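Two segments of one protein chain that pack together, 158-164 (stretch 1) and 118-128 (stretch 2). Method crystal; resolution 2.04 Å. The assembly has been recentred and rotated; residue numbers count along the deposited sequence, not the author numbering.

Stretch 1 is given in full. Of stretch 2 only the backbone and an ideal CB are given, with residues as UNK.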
# COMPACT_ATOMS: atom_id res chain seq x y z
N THR A 158 13.70 -15.36 9.50
CA THR A 158 13.09 -16.57 8.96
C THR A 158 13.51 -16.75 7.50
O THR A 158 13.74 -17.87 7.04
CB THR A 158 11.56 -16.48 9.09
OG1 THR A 158 11.23 -16.29 10.47
CG2 THR A 158 10.87 -17.77 8.57
N ILE A 159 13.63 -15.64 6.77
CA ILE A 159 14.05 -15.70 5.37
C ILE A 159 15.49 -16.21 5.30
O ILE A 159 15.81 -17.06 4.47
CB ILE A 159 13.98 -14.30 4.72
CG1 ILE A 159 12.51 -13.91 4.49
CG2 ILE A 159 14.78 -14.29 3.42
CD1 ILE A 159 12.31 -12.42 4.18
N ILE A 160 16.35 -15.69 6.18
CA ILE A 160 17.75 -16.10 6.25
C ILE A 160 17.88 -17.59 6.57
O ILE A 160 18.74 -18.27 6.02
CB ILE A 160 18.52 -15.28 7.32
CG1 ILE A 160 18.54 -13.80 6.94
CG2 ILE A 160 19.94 -15.80 7.46
CD1 ILE A 160 19.18 -13.52 5.60
N GLN A 161 17.04 -18.09 7.48
CA GLN A 161 17.08 -19.50 7.85
C GLN A 161 16.68 -20.32 6.62
O GLN A 161 17.25 -21.38 6.35
CB GLN A 161 16.12 -19.78 9.02
CG GLN A 161 15.92 -21.26 9.37
CD GLN A 161 15.02 -21.45 10.60
OE1 GLN A 161 14.23 -20.58 10.96
NE2 GLN A 161 15.14 -22.62 11.24
N GLU A 162 15.71 -19.80 5.88
CA GLU A 162 15.20 -20.46 4.69
C GLU A 162 16.26 -20.51 3.59
O GLU A 162 16.46 -21.54 2.95
CB GLU A 162 13.97 -19.72 4.17
CG GLU A 162 12.91 -20.62 3.57
CD GLU A 162 12.38 -21.61 4.58
OE1 GLU A 162 11.98 -21.18 5.69
OE2 GLU A 162 12.37 -22.83 4.28
N LEU A 163 16.93 -19.38 3.38
CA LEU A 163 17.97 -19.25 2.37
C LEU A 163 19.13 -20.21 2.61
O LEU A 163 19.65 -20.80 1.66
CB LEU A 163 18.51 -17.82 2.34
CG LEU A 163 19.55 -17.51 1.25
CD1 LEU A 163 18.85 -17.33 -0.09
CD2 LEU A 163 20.31 -16.23 1.62
N ASP A 164 19.53 -20.37 3.87
CA ASP A 164 20.64 -21.28 4.18
C ASP A 164 20.27 -22.71 3.83
O ASP A 164 21.13 -23.51 3.47
CB ASP A 164 21.02 -21.20 5.66
CG ASP A 164 21.46 -19.81 6.07
OD1 ASP A 164 22.11 -19.12 5.26
OD2 ASP A 164 21.18 -19.43 7.23
N UNK A 118 8.34 -14.28 -0.61
CA UNK A 118 8.78 -13.23 -1.51
C UNK A 118 10.19 -12.79 -1.12
O UNK A 118 11.01 -12.46 -1.98
CB UNK A 118 7.81 -12.05 -1.48
N UNK A 119 10.45 -12.80 0.18
CA UNK A 119 11.75 -12.43 0.70
C UNK A 119 12.83 -13.41 0.32
O UNK A 119 13.98 -13.01 0.10
CB UNK A 119 11.69 -12.30 2.22
N UNK A 120 12.49 -14.70 0.26
CA UNK A 120 13.46 -15.74 -0.11
C UNK A 120 13.86 -15.56 -1.57
O UNK A 120 15.02 -15.76 -1.93
CB UNK A 120 12.88 -17.14 0.12
N UNK A 121 12.88 -15.19 -2.40
CA UNK A 121 13.11 -14.97 -3.82
C UNK A 121 14.08 -13.82 -4.02
O UNK A 121 14.99 -13.90 -4.84
CB UNK A 121 11.79 -14.69 -4.55
N UNK A 122 13.90 -12.74 -3.27
CA UNK A 122 14.78 -11.58 -3.39
C UNK A 122 16.14 -11.94 -2.82
O UNK A 122 17.18 -11.64 -3.42
CB UNK A 122 14.19 -10.36 -2.68
N UNK A 123 16.14 -12.59 -1.66
CA UNK A 123 17.37 -13.00 -1.00
C UNK A 123 18.21 -13.93 -1.89
O UNK A 123 19.43 -13.83 -1.92
CB UNK A 123 17.04 -13.69 0.32
N UNK A 124 17.56 -14.83 -2.62
CA UNK A 124 18.29 -15.73 -3.49
C UNK A 124 19.03 -14.96 -4.59
O UNK A 124 20.18 -15.27 -4.89
CB UNK A 124 17.33 -16.75 -4.11
N UNK A 125 18.37 -13.96 -5.18
CA UNK A 125 19.00 -13.16 -6.24
C UNK A 125 20.20 -12.41 -5.70
O UNK A 125 21.25 -12.38 -6.33
CB UNK A 125 18.00 -12.18 -6.85
N UNK A 126 20.03 -11.80 -4.53
CA UNK A 126 21.11 -11.05 -3.91
C UNK A 126 22.28 -11.93 -3.48
O UNK A 126 23.43 -11.48 -3.47
CB UNK A 126 20.57 -10.28 -2.70
N UNK A 127 21.99 -13.18 -3.11
CA UNK A 127 23.04 -14.10 -2.69
C UNK A 127 23.97 -14.34 -3.88
O UNK A 127 25.19 -14.36 -3.73
CB UNK A 127 22.45 -15.41 -2.17
N UNK A 128 23.38 -14.52 -5.06
CA UNK A 128 24.15 -14.73 -6.28
C UNK A 128 24.92 -13.46 -6.63
O UNK A 128 26.05 -13.53 -7.11
CB UNK A 128 23.24 -15.14 -7.44

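The two segments are helices whose axes approach to 9.1 Å and cross at -58°, and the face that 158-164 presents is largely apolar: Ile159 and Leu163, one turn apart, with the aliphatic part of Glu162 beside them.

Position 118 directs its CA-to-CB bond away, and its ideal CB has nothing of stretch 1 within 5.5 Å. Many residues, polar ones included, would suit; it is Lys118, which makes no contact across the pair.

At position 119 the bond points toward stretch 1, and the ideal CB would lie 2.1 Å from Ile159 CD1, a clash. With Ile159 and the backbone placed as they are, no CB can be accommodated, and glycine is the fit, although its phi/psi is ordinary helix. The residue is Gly119, and Ile159 CD1 rests 3.5 Å from Gly119 CA.

Position 120 points sideways, its ideal CB 4.8 Å from Ile159 CG2 and 4.9 Å from Glu162 CG. That gap accommodates a medium aliphatic group such as valine, isoleucine or leucine; a longer chain able to reach the Glu162 carboxylate is also conceivable. Val120 occupies it with chi1 in t. Val120 CG2 lies 3.6 Å from Glu162 CB and 4.2 Å from Ile159 CG2, so it packs against the aliphatic base of the glutamate.

Positions 121 and 122 point away and sideways respectively, with no neighbour in stretch 1 to restrict them; they are Thr121 and Leu122.

Position 123, one turn after 119, again points toward stretch 1, but here the ideal CB sits 3.9 Å from Ile159 CG2 and 4.1 Å from Leu163 CD1. A methyl already makes good contact with both, so a small residue, alanine above all, is expected, with glycine or serine possible. Ala123 CB keeps those two distances, bridging the two side chains.

Position 124 points sideways, with its ideal CB 4.3 Å from Leu163 CD1. An aliphatic stem would pack there, and a polar end could continue past it: glutamate, glutamine, lysine, methionine or leucine are all plausible. In Glu124, CG lies 3.7 Å from Leu163 CD1; the carboxylate forms no hydrogen bond to stretch 1.

Positions 125 and 126 make no contact and leave the choice open; they are Lys125 and Leu126.

Position 127 points toward stretch 1, its ideal CB 4.4 Å from Leu163 CD2. A small apolar residue fits, and something somewhat larger is not ruled out by this distance alone. Ala127 makes a looser contact there.

Position 128 is out of reach and unconstrained; it is Asn128.

Stretch 2, residues 118-128: KGVTLAEKLAN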
# COMPACT_ATOMS: atom_id res chain seq x y z
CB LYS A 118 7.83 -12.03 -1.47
CG LYS A 118 8.24 -10.91 -2.43
CD LYS A 118 7.02 -10.17 -2.96
CE LYS A 118 6.24 -10.99 -3.99
NZ LYS A 118 6.94 -11.10 -5.30
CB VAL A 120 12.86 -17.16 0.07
CG1 VAL A 120 13.75 -18.20 -0.62
CG2 VAL A 120 12.76 -17.49 1.56
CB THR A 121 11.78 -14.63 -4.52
OG1 THR A 121 10.90 -15.75 -4.41
CG2 THR A 121 12.01 -14.31 -5.99
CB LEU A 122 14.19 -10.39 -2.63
CG LEU A 122 12.70 -10.15 -2.92
CD1 LEU A 122 12.14 -9.08 -1.98
CD2 LEU A 122 12.51 -9.75 -4.38
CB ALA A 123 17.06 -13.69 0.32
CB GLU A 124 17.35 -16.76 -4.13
CG GLU A 124 16.81 -17.79 -3.15
CD GLU A 124 15.92 -18.83 -3.81
OE1 GLU A 124 16.41 -19.57 -4.69
OE2 GLU A 124 14.72 -18.90 -3.46
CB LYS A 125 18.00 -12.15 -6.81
CG LYS A 125 16.87 -12.76 -7.60
CD LYS A 125 15.86 -11.70 -8.03
CE LYS A 125 14.70 -12.33 -8.78
NZ LYS A 125 13.63 -11.35 -9.09
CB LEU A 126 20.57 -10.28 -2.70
CG LEU A 126 19.54 -9.21 -3.04
CD1 LEU A 126 18.94 -8.64 -1.77
CD2 LEU A 126 20.22 -8.12 -3.86
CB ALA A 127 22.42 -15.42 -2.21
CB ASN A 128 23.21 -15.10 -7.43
CG ASN A 128 22.49 -16.41 -7.19
OD1 ASN A 128 21.42 -16.65 -7.74
ND2 ASN A 128 23.09 -17.27 -6.37
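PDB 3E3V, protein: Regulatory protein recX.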